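Local structure of sensory box/GGDEF domain protein (3LYX) at residues 17-25 against 108-116; 38-46 against 84-94. The protein is probably a sensory signalling protein in which this N-terminal PAS domain, the part described here, passes a signal to a GGDEF domain, a type associated with cyclic-di-GMP synthesis. One frame throughout, in Å; residues are numbered along the deposited sequence.

Contact 1 (17-25 against 108-116)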
loop_
_atom_site.group_PDB
_atom_site.type_symbol
_atom_site.label_atom_id
_atom_site.label_comp_id
_atom_site.label_asym_id
_atom_site.label_seq_id
_atom_site.Cartn_x
_atom_site.Cartn_y
_atom_site.Cartn_z
ATOM N N PHE B 17 -0.054 1.465 -4.849
ATOM C CA PHE B 17 -1.061 1.999 -5.755
ATOM C C PHE B 17 -2.282 2.389 -4.929
ATOM O O PHE B 17 -3.098 3.209 -5.346
ATOM C CB PHE B 17 -1.450 0.950 -6.793
ATOM C CG PHE B 17 -2.550 1.389 -7.721
ATOM C CD1 PHE B 17 -2.397 2.519 -8.525
ATOM C CD2 PHE B 17 -3.737 0.662 -7.804
ATOM C CE1 PHE B 17 -3.414 2.921 -9.404
ATOM C CE2 PHE B 17 -4.759 1.052 -8.676
ATOM C CZ PHE B 17 -4.595 2.187 -9.480
ATOM N N ASP B 18 -2.400 1.769 -3.763
ATOM C CA ASP B 18 -3.488 2.043 -2.835
ATOM C C ASP B 18 -3.461 3.501 -2.394
ATOM O O ASP B 18 -2.401 4.044 -2.114
ATOM C CB ASP B 18 -3.334 1.170 -1.593
ATOM C CG ASP B 18 -3.437 -0.304 -1.903
ATOM O OD1 ASP B 18 -4.532 -0.863 -1.676
ATOM O OD2 ASP B 18 -2.424 -0.889 -2.379
ATOM N N ALA B 19 -4.627 4.126 -2.321
ATOM C CA ALA B 19 -4.705 5.509 -1.855
ATOM C C ALA B 19 -4.915 5.445 -0.345
ATOM O O ALA B 19 -5.970 5.007 0.137
ATOM C CB ALA B 19 -5.870 6.215 -2.520
ATOM N N ILE B 20 -3.894 5.852 0.402
ATOM C CA ILE B 20 -3.964 5.856 1.856
ATOM C C ILE B 20 -4.343 7.257 2.336
ATOM O O ILE B 20 -3.746 8.247 1.910
ATOM C CB ILE B 20 -2.599 5.498 2.499
ATOM C CG1 ILE B 20 -2.090 4.149 1.968
ATOM C CG2 ILE B 20 -2.736 5.440 4.020
ATOM C CD1 ILE B 20 -3.025 2.998 2.245
ATOM N N VAL B 21 -5.342 7.340 3.208
ATOM C CA VAL B 21 -5.758 8.624 3.765
ATOM C C VAL B 21 -5.893 8.441 5.265
ATOM O O VAL B 21 -6.765 7.702 5.737
ATOM C CB VAL B 21 -7.113 9.099 3.196
ATOM C CG1 VAL B 21 -7.481 10.463 3.781
ATOM C CG2 VAL B 21 -7.039 9.179 1.684
ATOM N N VAL B 22 -5.014 9.104 6.007
ATOM C CA VAL B 22 -5.015 9.032 7.459
ATOM C C VAL B 22 -5.688 10.289 8.013
ATOM O O VAL B 22 -5.335 11.396 7.615
ATOM C CB VAL B 22 -3.580 8.948 7.986
ATOM C CG1 VAL B 22 -3.587 8.738 9.488
ATOM C CG2 VAL B 22 -2.833 7.819 7.274
ATOM N N THR B 23 -6.646 10.115 8.926
ATOM C CA THR B 23 -7.372 11.246 9.514
ATOM C C THR B 23 -7.329 11.277 11.035
ATOM O O THR B 23 -6.978 10.282 11.676
ATOM C CB THR B 23 -8.869 11.224 9.121
ATOM O OG1 THR B 23 -9.441 9.973 9.518
ATOM C CG2 THR B 23 -9.047 11.411 7.621
ATOM N N ASP B 24 -7.687 12.423 11.614
ATOM C CA ASP B 24 -7.713 12.534 13.065
ATOM C C ASP B 24 -9.106 12.166 13.543
ATOM O O ASP B 24 -9.962 11.792 12.740
ATOM C CB ASP B 24 -7.336 13.946 13.556
ATOM C CG ASP B 24 -8.273 15.042 13.039
ATOM O OD1 ASP B 24 -9.437 14.752 12.679
ATOM O OD2 ASP B 24 -7.833 16.211 13.013
ATOM N N LEU B 25 -9.325 12.262 14.850
ATOM C CA LEU B 25 -10.612 11.922 15.436
ATOM C C LEU B 25 -11.766 12.690 14.842
ATOM O O LEU B 25 -12.912 12.257 14.940
ATOM C CB LEU B 25 -10.594 12.167 16.940
ATOM C CG LEU B 25 -9.805 11.165 17.774
ATOM C CD1 LEU B 25 -9.942 11.531 19.251
ATOM C CD2 LEU B 25 -10.338 9.757 17.512
ATOM N N MET B 108 -7.850 5.575 20.790
ATOM C CA MET B 108 -8.020 5.922 19.382
ATOM C C MET B 108 -7.666 7.397 19.147
ATOM O O MET B 108 -8.120 8.269 19.887
ATOM C CB MET B 108 -9.470 5.637 18.966
ATOM C CG MET B 108 -9.787 5.876 17.496
ATOM S SD MET B 108 -11.495 5.433 17.063
ATOM C CE MET B 108 -12.271 7.022 17.217
ATOM N N VAL B 109 -6.855 7.673 18.125
ATOM C CA VAL B 109 -6.466 9.049 17.804
ATOM C C VAL B 109 -6.874 9.433 16.384
ATOM O O VAL B 109 -6.516 10.503 15.881
ATOM C CB VAL B 109 -4.939 9.263 17.949
ATOM C CG1 VAL B 109 -4.530 9.099 19.415
ATOM C CG2 VAL B 109 -4.178 8.267 17.059
ATOM N N GLY B 110 -7.628 8.559 15.736
ATOM C CA GLY B 110 -8.060 8.854 14.389
ATOM C C GLY B 110 -8.352 7.598 13.611
ATOM O O GLY B 110 -8.672 6.559 14.191
ATOM N N ALA B 111 -8.220 7.692 12.294
ATOM C CA ALA B 111 -8.494 6.562 11.426
ATOM C C ALA B 111 -7.536 6.440 10.247
ATOM O O ALA B 111 -6.858 7.402 9.847
ATOM C CB ALA B 111 -9.927 6.651 10.907
ATOM N N LEU B 112 -7.520 5.234 9.690
ATOM C CA LEU B 112 -6.704 4.887 8.538
ATOM C C LEU B 112 -7.660 4.457 7.434
ATOM O O LEU B 112 -8.456 3.535 7.620
ATOM C CB LEU B 112 -5.759 3.731 8.889
ATOM C CG LEU B 112 -4.854 3.168 7.778
ATOM C CD1 LEU B 112 -3.779 4.180 7.413
ATOM C CD2 LEU B 112 -4.192 1.881 8.264
ATOM N N GLY B 113 -7.607 5.144 6.300
ATOM C CA GLY B 113 -8.463 4.788 5.188
ATOM C C GLY B 113 -7.654 4.238 4.019
ATOM O O GLY B 113 -6.597 4.780 3.691
ATOM N N ILE B 114 -8.137 3.155 3.412
ATOM C CA ILE B 114 -7.485 2.530 2.252
ATOM C C ILE B 114 -8.520 2.573 1.130
ATOM O O ILE B 114 -9.660 2.143 1.313
ATOM C CB ILE B 114 -7.088 1.044 2.526
ATOM C CG1 ILE B 114 -6.023 0.966 3.618
ATOM C CG2 ILE B 114 -6.518 0.411 1.245
ATOM C CD1 ILE B 114 -6.462 1.499 4.947
ATOM N N ASN B 115 -8.135 3.078 -0.035
ATOM C CA ASN B 115 -9.096 3.212 -1.118
ATOM C C ASN B 115 -8.572 2.769 -2.487
ATOM O O ASN B 115 -7.372 2.837 -2.750
ATOM C CB ASN B 115 -9.543 4.680 -1.185
ATOM C CG ASN B 115 -10.074 5.194 0.148
ATOM O OD1 ASN B 115 -11.271 5.106 0.427
ATOM N ND2 ASN B 115 -9.181 5.717 0.982
ATOM N N ARG B 116 -9.491 2.332 -3.349
ATOM C CA ARG B 116 -9.167 1.883 -4.706
ATOM C C ARG B 116 -10.296 2.188 -5.690
ATOM O O ARG B 116 -11.461 1.874 -5.440
ATOM C CB ARG B 116 -8.893 0.374 -4.739
ATOM C CG ARG B 116 -7.519 -0.045 -4.230
ATOM C CD ARG B 116 -7.399 -1.560 -4.223
ATOM N NE ARG B 116 -8.376 -2.171 -3.325
ATOM C CZ ARG B 116 -8.272 -2.189 -1.997
ATOM N NH1 ARG B 116 -7.226 -1.636 -1.396
ATOM N NH2 ARG B 116 -9.222 -2.755 -1.266
HETATM O O HOH W 1 -5.945 2.782 -5.541
HETATM O O HOH W 2 -8.930 7.922 7.416
#
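L112 lays its CD1 methyl against two side chains of the neighbouring strand, 3.8 Å from CG2 of I20 and equally close to CG2 of V22. Its CG stands opposite the backbone N (chi1 177°), and the next torsion turns CD1 toward strand 19-24. On the same face I20 and I114 run side by side, CD1 of I20 being 3.9 Å from CG1 of I114.

Antiparallel pairing sets this register: A19, V21 and T23 form hydrogen-bonded pairs with N115, G113 and A111. The shortest of these backbone bonds runs from G113 N to V21 O, 2.8 Å. The longest, from A19 N to N115 O, is 3.1 Å. Strands 19-24 and 108-117 are the first and last strands along the chain, and the 2-1-5-4-3 order of the PAS-fold sheet puts 108-117 in the middle with 19-24 beside it. The other face carries A19, V21, T23, A111 and N115, with helix 34-40 packed on A19, V21 and N115. N115 ND2 adds a weak bond to A19 O, while its OD1 is held by S96. Water 2 donates to V21 O and is also hydrogen-bonded to T23 OG1.

Where strand 19-24 begins, R116 bends at its third torsion and brings NH1 to D18 OD1 at 2.8 Å. This salt bridge is made at the guanidinium edge, close to its plane, although the carboxylate is turned 73° from that plane; the N-H...O angle is only 134°. A leucine in place of R116 would probably leave the D18 carboxylate without its positive mate, beside the second subunit, whose F17 and D18 backbone N atoms also bond to the D18 carboxylate. G110 tucks its CA 3.3 Å from T23 O, where a side chain would collide with that carbonyl.

Contact 2 (38-46 against 84-94)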
loop_
_atom_site.group_PDB
_atom_site.type_symbol
_atom_site.label_atom_id
_atom_site.label_comp_id
_atom_site.label_asym_id
_atom_site.label_seq_id
_atom_site.Cartn_x
_atom_site.Cartn_y
_atom_site.Cartn_z
ATOM N N THR B 38 -3.144 10.393 -6.949
ATOM C CA THR B 38 -3.533 9.813 -8.232
ATOM C C THR B 38 -5.026 9.536 -8.270
ATOM O O THR B 38 -5.686 9.799 -9.275
ATOM C CB THR B 38 -2.792 8.474 -8.513
ATOM O OG1 THR B 38 -1.380 8.705 -8.605
ATOM C CG2 THR B 38 -3.267 7.863 -9.827
ATOM N N LEU B 39 -5.572 9.021 -7.173
ATOM C CA LEU B 39 -6.993 8.695 -7.141
ATOM C C LEU B 39 -7.944 9.875 -7.010
ATOM O O LEU B 39 -8.902 9.992 -7.776
ATOM C CB LEU B 39 -7.281 7.715 -6.006
ATOM C CG LEU B 39 -8.738 7.303 -5.791
ATOM C CD1 LEU B 39 -9.249 6.489 -6.986
ATOM C CD2 LEU B 39 -8.821 6.486 -4.525
ATOM N N TYR B 40 -7.676 10.743 -6.038
ATOM C CA TYR B 40 -8.543 11.881 -5.762
ATOM C C TYR B 40 -8.223 13.162 -6.522
ATOM O O TYR B 40 -9.106 14.012 -6.708
ATOM C CB TYR B 40 -8.539 12.164 -4.256
ATOM C CG TYR B 40 -9.107 11.034 -3.421
ATOM C CD1 TYR B 40 -10.466 10.730 -3.457
ATOM C CD2 TYR B 40 -8.278 10.252 -2.604
ATOM C CE1 TYR B 40 -10.992 9.662 -2.697
ATOM C CE2 TYR B 40 -8.785 9.198 -1.847
ATOM C CZ TYR B 40 -10.143 8.908 -1.900
ATOM O OH TYR B 40 -10.654 7.866 -1.157
ATOM N N GLY B 41 -6.968 13.312 -6.944
ATOM C CA GLY B 41 -6.581 14.496 -7.692
ATOM C C GLY B 41 -5.805 15.544 -6.918
ATOM O O GLY B 41 -5.132 16.373 -7.521
ATOM N N TYR B 42 -5.889 15.512 -5.590
ATOM C CA TYR B 42 -5.201 16.483 -4.733
ATOM C C TYR B 42 -3.810 16.012 -4.321
ATOM O O TYR B 42 -3.597 14.817 -4.116
ATOM C CB TYR B 42 -5.997 16.716 -3.452
ATOM C CG TYR B 42 -7.436 17.131 -3.647
ATOM C CD1 TYR B 42 -7.781 18.481 -3.788
ATOM C CD2 TYR B 42 -8.460 16.182 -3.635
ATOM C CE1 TYR B 42 -9.112 18.873 -3.903
ATOM C CE2 TYR B 42 -9.788 16.561 -3.751
ATOM C CZ TYR B 42 -10.107 17.909 -3.880
ATOM O OH TYR B 42 -11.421 18.292 -3.957
ATOM N N SER B 43 -2.876 16.955 -4.186
ATOM C CA SER B 43 -1.505 16.643 -3.765
ATOM C C SER B 43 -1.482 16.751 -2.236
ATOM O O SER B 43 -2.447 17.231 -1.648
ATOM C CB SER B 43 -0.512 17.643 -4.378
ATOM O OG SER B 43 -0.749 18.972 -3.925
ATOM N N LYS B 44 -0.398 16.320 -1.596
ATOM C CA LYS B 44 -0.306 16.383 -0.135
ATOM C C LYS B 44 -0.582 17.788 0.407
ATOM O O LYS B 44 -1.283 17.949 1.410
ATOM C CB LYS B 44 1.075 15.922 0.355
ATOM C CG LYS B 44 1.479 14.518 -0.071
ATOM C CD LYS B 44 2.673 14.016 0.746
ATOM C CE LYS B 44 3.105 12.597 0.342
ATOM N NZ LYS B 44 3.730 12.578 -1.013
ATOM N N GLU B 45 -0.033 18.801 -0.263
ATOM C CA GLU B 45 -0.222 20.191 0.151
ATOM C C GLU B 45 -1.689 20.599 0.133
ATOM O O GLU B 45 -2.122 21.409 0.945
ATOM C CB GLU B 45 0.546 21.145 -0.771
ATOM C CG GLU B 45 2.057 21.017 -0.741
ATOM C CD GLU B 45 2.542 19.762 -1.427
ATOM O OE1 GLU B 45 2.024 19.450 -2.520
ATOM O OE2 GLU B 45 3.444 19.095 -0.877
ATOM N N GLN B 46 -2.453 20.042 -0.799
ATOM C CA GLN B 46 -3.865 20.376 -0.917
ATOM C C GLN B 46 -4.793 19.513 -0.071
ATOM O O GLN B 46 -5.950 19.876 0.143
ATOM C CB GLN B 46 -4.312 20.260 -2.369
ATOM C CG GLN B 46 -3.567 21.146 -3.337
ATOM C CD GLN B 46 -3.970 20.860 -4.764
ATOM O OE1 GLN B 46 -3.966 19.707 -5.200
ATOM N NE2 GLN B 46 -4.322 21.908 -5.504
ATOM N N MET B 84 -17.173 8.782 -4.975
ATOM C CA MET B 84 -15.977 9.576 -4.773
ATOM C C MET B 84 -16.114 10.860 -5.596
ATOM O O MET B 84 -16.638 10.834 -6.711
ATOM C CB MET B 84 -14.781 8.748 -5.249
ATOM C CG MET B 84 -13.438 9.414 -5.176
ATOM S SD MET B 84 -12.340 8.701 -6.413
ATOM C CE MET B 84 -12.352 10.056 -7.598
ATOM N N LEU B 85 -15.671 11.981 -5.036
ATOM C CA LEU B 85 -15.724 13.258 -5.740
ATOM C C LEU B 85 -14.291 13.695 -6.016
ATOM O O LEU B 85 -13.543 14.044 -5.094
ATOM C CB LEU B 85 -16.445 14.316 -4.897
ATOM C CG LEU B 85 -16.457 15.733 -5.494
ATOM C CD1 LEU B 85 -17.127 15.714 -6.859
ATOM C CD2 LEU B 85 -17.171 16.697 -4.557
ATOM N N HIS B 86 -13.905 13.651 -7.289
ATOM C CA HIS B 86 -12.555 14.015 -7.699
ATOM C C HIS B 86 -12.361 15.522 -7.651
ATOM O O HIS B 86 -13.324 16.279 -7.680
ATOM C CB HIS B 86 -12.276 13.494 -9.116
ATOM C CG HIS B 86 -10.842 13.623 -9.539
ATOM N ND1 HIS B 86 -10.290 14.816 -9.956
ATOM C CD2 HIS B 86 -9.844 12.708 -9.596
ATOM C CE1 HIS B 86 -9.016 14.629 -10.252
ATOM N NE2 HIS B 86 -8.719 13.359 -10.042
ATOM N N LYS B 87 -11.107 15.948 -7.565
ATOM C CA LYS B 87 -10.790 17.366 -7.515
ATOM C C LYS B 87 -11.309 18.097 -8.755
ATOM O O LYS B 87 -11.796 19.222 -8.652
ATOM C CB LYS B 87 -9.278 17.576 -7.391
ATOM C CG LYS B 87 -8.865 19.030 -7.537
ATOM C CD LYS B 87 -7.383 19.228 -7.327
ATOM C CE LYS B 87 -6.973 20.661 -7.658
ATOM N NZ LYS B 87 -7.724 21.685 -6.862
ATOM N N ASP B 88 -11.208 17.462 -9.922
ATOM C CA ASP B 88 -11.669 18.091 -11.159
ATOM C C ASP B 88 -13.187 18.053 -11.299
ATOM O O ASP B 88 -13.726 18.331 -12.371
ATOM C CB ASP B 88 -11.024 17.439 -12.387
ATOM C CG ASP B 88 -11.505 16.022 -12.627
ATOM O OD1 ASP B 88 -12.689 15.730 -12.345
ATOM O OD2 ASP B 88 -10.703 15.199 -13.115
ATOM N N GLY B 89 -13.869 17.682 -10.219
ATOM C CA GLY B 89 -15.319 17.656 -10.229
ATOM C C GLY B 89 -16.081 16.419 -10.665
ATOM O O GLY B 89 -17.290 16.364 -10.448
ATOM N N HIS B 90 -15.434 15.430 -11.275
ATOM C CA HIS B 90 -16.206 14.262 -11.691
ATOM C C HIS B 90 -16.466 13.319 -10.520
ATOM O O HIS B 90 -15.791 13.379 -9.492
ATOM C CB HIS B 90 -15.523 13.515 -12.850
ATOM C CG HIS B 90 -14.466 12.545 -12.424
ATOM N ND1 HIS B 90 -13.130 12.877 -12.353
ATOM C CD2 HIS B 90 -14.549 11.242 -12.061
ATOM C CE1 HIS B 90 -12.436 11.821 -11.965
ATOM N NE2 HIS B 90 -13.273 10.816 -11.781
ATOM N N ILE B 91 -17.465 12.460 -10.677
ATOM C CA ILE B 91 -17.826 11.509 -9.636
ATOM C C ILE B 91 -17.463 10.091 -10.057
ATOM O O ILE B 91 -17.489 9.759 -11.241
ATOM C CB ILE B 91 -19.346 11.565 -9.329
ATOM C CG1 ILE B 91 -19.703 12.880 -8.627
ATOM C CG2 ILE B 91 -19.740 10.401 -8.438
ATOM C CD1 ILE B 91 -19.439 14.126 -9.446
ATOM N N GLY B 92 -17.121 9.258 -9.081
ATOM C CA GLY B 92 -16.766 7.883 -9.371
ATOM C C GLY B 92 -17.037 7.007 -8.168
ATOM O O GLY B 92 -17.540 7.488 -7.158
ATOM N N TRP B 93 -16.734 5.717 -8.275
ATOM C CA TRP B 93 -16.938 4.802 -7.157
ATOM C C TRP B 93 -15.604 4.202 -6.751
ATOM O O TRP B 93 -14.726 3.996 -7.588
ATOM C CB TRP B 93 -17.912 3.675 -7.519
ATOM C CG TRP B 93 -19.328 4.114 -7.683
ATOM C CD1 TRP B 93 -19.890 4.688 -8.786
ATOM C CD2 TRP B 93 -20.362 4.047 -6.696
ATOM N NE1 TRP B 93 -21.209 4.982 -8.549
ATOM C CE2 TRP B 93 -21.526 4.601 -7.272
ATOM C CE3 TRP B 93 -20.418 3.573 -5.378
ATOM C CZ2 TRP B 93 -22.733 4.698 -6.575
ATOM C CZ3 TRP B 93 -21.618 3.669 -4.685
ATOM C CH2 TRP B 93 -22.759 4.228 -5.286
ATOM N N ILE B 94 -15.458 3.924 -5.459
ATOM C CA ILE B 94 -14.231 3.344 -4.931
ATOM C C ILE B 94 -14.557 2.251 -3.927
ATOM O O ILE B 94 -15.637 2.231 -3.334
ATOM C CB ILE B 94 -13.376 4.397 -4.194
ATOM C CG1 ILE B 94 -14.215 5.066 -3.100
ATOM C CG2 ILE B 94 -12.889 5.466 -5.161
ATOM C CD1 ILE B 94 -13.438 6.037 -2.235
HETATM O O HOH W 3 -6.103 12.282 -10.640
HETATM O O HOH W 4 -13.226 16.462 -4.055
#
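A helix-end-to-hairpin contact at the edge of the domain packs the C-terminal end of helix 34-40 and the residues after it on the turn between strands 78-85 and 91-102 and on those strands, with one backbone bond at its middle. K87 N donates to Y40 O over 2.9 Å, nearly in line with the carbonyl (C=O...N 172°). Y40 O also lies over the centre of the H86 ring, 3.2 Å above its plane.

Both ring nitrogens of H86 are engaged in the ring plane: D88 N donates to H86 ND1 at 2.8 Å, and water 3 links NE2 to T38 O. G41 leaves the helix with positive phi and sets its CA 3.4 Å from H86 NE2; a CB there would clash with the ring and with K87.

The segments belong to the PAS fold, in which helices pack over one face of an antiparallel sheet; here the 86-89 turn, a type I beta turn, meets the exit of one such helix. D88 OD1 accepts from H90 N, an Asx turn, and from H90 ND1 through its syn lone pair.

K87 crosses the Y42 ring with CB over its centre, 3.7 Å from the centroid and 13° off the normal, a CH-pi contact. Its CG is anti to the backbone N (chi1 172°) and the chain stays extended as far as CE, carrying it on past the ring to Q46 NE2. Water 4 joins Y42 OH to L85 O.

Deeper in, M84 crosses Y40 with CG 3.5 Å from CE1, and its sulfur makes an oblique Met-aromatic contact with that ring. L39 CD1 meets the same sulfur, while I94 CD1 reaches Y40 OH.

How the contacts relate
The centre of contact 1 is about 3 Å from the centre of the chain, that of contact 2 about 12 Å, toward the edge. Both reach the same sheet, since strands 91-102 and 108-117 are neighbours in it. Contact 1 is ordered by six strong backbone bonds of regular strand pairing together with apolar packing, and its charged end adjoins the second subunit. Contact 2 has a single cross-segment backbone bond and relies more on contacts over ring faces, and no other chain of the assembly touches it. Waters bridge both. Helix 34-40 connects the two: L39 packs on A19, and Y40 on N115, which I94 also touches.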